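Local coordinates for protein 4-aminobutyrate transaminase (PDB 6WOP) that probably transfers the amino group of 4-aminobutyrate to 2-oxoglutarate, using pyridoxal 5'-phosphate as cofactor, at residues R324-G329 with L353-V357. Residues are numbered along the deposited sequence.
Sequences RANELG and LGSMV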
loop_
_atom_site.group_PDB
_atom_site.type_symbol
_atom_site.label_atom_id
_atom_site.label_comp_id
_atom_site.label_asym_id
_atom_site.label_seq_id
_atom_site.Cartn_x
_atom_site.Cartn_y
_atom_site.Cartn_z
ATOM N N ARG A 324 -22.146 -35.087 -20.962
ATOM C CA ARG A 324 -23.457 -34.488 -20.723
ATOM C C ARG A 324 -23.400 -32.967 -20.805
ATOM O O ARG A 324 -24.341 -32.334 -21.315
ATOM C CB ARG A 324 -24.032 -34.926 -19.384
ATOM C CG ARG A 324 -24.626 -36.316 -19.456
ATOM C CD ARG A 324 -25.927 -36.483 -18.686
ATOM N NE ARG A 324 -27.104 -36.060 -19.447
ATOM C CZ ARG A 324 -28.086 -35.297 -18.945
ATOM N NH1 ARG A 324 -28.016 -34.847 -17.645
ATOM N NH2 ARG A 324 -29.104 -34.940 -19.772
ATOM N N ALA A 325 -22.313 -32.363 -20.286
ATOM C CA ALA A 325 -22.159 -30.903 -20.379
ATOM C C ALA A 325 -22.185 -30.457 -21.834
ATOM O O ALA A 325 -22.817 -29.442 -22.182
ATOM C CB ALA A 325 -20.852 -30.460 -19.721
ATOM N N ASN A 326 -21.483 -31.185 -22.705
ATOM C CA ASN A 326 -21.499 -30.781 -24.112
ATOM C C ASN A 326 -22.880 -30.961 -24.733
ATOM O O ASN A 326 -23.341 -30.094 -25.498
ATOM C CB ASN A 326 -20.443 -31.557 -24.888
ATOM C CG ASN A 326 -19.048 -31.083 -24.534
ATOM O OD1 ASN A 326 -18.856 -29.904 -24.258
ATOM N ND2 ASN A 326 -18.077 -31.994 -24.521
ATOM N N GLU A 327 -23.549 -32.078 -24.428
ATOM C CA GLU A 327 -24.884 -32.357 -24.975
ATOM C C GLU A 327 -25.929 -31.366 -24.488
ATOM O O GLU A 327 -26.737 -30.868 -25.282
ATOM C CB GLU A 327 -25.350 -33.783 -24.614
ATOM C CG GLU A 327 -24.550 -34.842 -25.268
ATOM C CD GLU A 327 -24.611 -36.210 -24.560
ATOM O OE1 GLU A 327 -25.442 -36.440 -23.612
ATOM O OE2 GLU A 327 -23.766 -37.045 -24.973
ATOM N N LEU A 328 -25.998 -31.141 -23.177
ATOM C CA LEU A 328 -26.939 -30.151 -22.670
ATOM C C LEU A 328 -26.601 -28.750 -23.208
ATOM O O LEU A 328 -27.495 -27.982 -23.579
ATOM C CB LEU A 328 -26.928 -30.162 -21.137
ATOM C CG LEU A 328 -27.472 -31.378 -20.367
ATOM C CD1 LEU A 328 -26.979 -31.318 -18.941
ATOM C CD2 LEU A 328 -28.966 -31.391 -20.354
ATOM N N GLY A 329 -25.322 -28.360 -23.193
ATOM C CA GLY A 329 -25.005 -27.042 -23.714
ATOM C C GLY A 329 -25.413 -26.882 -25.164
ATOM O O GLY A 329 -25.913 -25.829 -25.569
ATOM N N LEU A 353 -19.110 -22.400 -23.655
ATOM C CA LEU A 353 -18.123 -23.474 -23.721
ATOM C C LEU A 353 -18.689 -24.638 -22.918
ATOM O O LEU A 353 -18.899 -24.484 -21.714
ATOM C CB LEU A 353 -16.773 -23.023 -23.172
ATOM C CG LEU A 353 -15.694 -24.086 -23.395
ATOM C CD1 LEU A 353 -15.436 -24.283 -24.855
ATOM C CD2 LEU A 353 -14.419 -23.669 -22.649
ATOM N N GLY A 354 -19.034 -25.753 -23.588
ATOM C CA GLY A 354 -19.628 -26.855 -22.834
ATOM C C GLY A 354 -20.983 -26.419 -22.304
ATOM O O GLY A 354 -21.847 -25.940 -23.051
ATOM N N SER A 355 -21.165 -26.562 -20.992
ATOM C CA SER A 355 -22.394 -26.045 -20.401
ATOM C C SER A 355 -22.106 -24.864 -19.496
ATOM O O SER A 355 -22.934 -24.517 -18.662
ATOM C CB SER A 355 -23.159 -27.146 -19.637
ATOM O OG SER A 355 -23.989 -27.918 -20.542
ATOM N N MET A 356 -21.038 -24.123 -19.825
ATOM C CA MET A 356 -20.880 -22.749 -19.368
ATOM C C MET A 356 -21.438 -21.883 -20.497
ATOM O O MET A 356 -20.710 -21.507 -21.428
ATOM C CB MET A 356 -19.420 -22.432 -19.054
ATOM C CG MET A 356 -19.269 -21.732 -17.759
ATOM S SD MET A 356 -17.592 -21.600 -17.248
ATOM C CE MET A 356 -17.811 -20.248 -16.127
ATOM N N VAL A 357 -22.760 -21.618 -20.434
ATOM C CA VAL A 357 -23.526 -20.952 -21.488
ATOM C C VAL A 357 -24.216 -19.723 -20.918
ATOM O O VAL A 357 -24.761 -19.769 -19.806
ATOM C CB VAL A 357 -24.604 -21.882 -22.116
ATOM C CG1 VAL A 357 -25.366 -21.146 -23.291
ATOM C CG2 VAL A 357 -24.000 -23.162 -22.592
#
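A tight hairpin turn packs here against the side of a helix, and S355, G354 and G329 make most of the contact. The turn is type II', running from L353 to M356. Its two ends are paired by backbone hydrogen bonds, M356 N to L353 O and L353 N to M356 O, both 2.9 Å. G354 takes the first corner with phi 66° and psi -126°, a conformation that glycine adopts readily. S355 takes the second corner and is the residue most buried by the contact. S355 OG donates a short hydrogen bond of 2.5 Å to A325 O. A325 O also accepts the helical bond from G329 N at 2.9 Å, so the serine adds a second donor without breaking the helix.

One turn further along the helix, G329 lets the backbones come close. G329 CA is 3.4 Å from G354 O, in a nearly straight CA-H...O contact. A side chain at G329 would run into that same carbonyl. At the edge, N326 OD1 reaches to 3.5 Å from G354 CA. V357 points toward the helix, with V357 CG2 4.2 Å from G329 CA.

S355 OG is also hydrogen-bonded to Y395 OH, and S355 O accepts from R248. The turn joins antiparallel strands 347-353 and 356-361, at one edge, within this chain, of a mixed sheet. This is consistent with the small C-terminal domain of class-III (fold type I) aminotransferases. Helix 321-342, which leads into this hairpin, lies against it: V357 continues the packing onto L332, V333 and L336, while L328 meets F404 of helix 401-416.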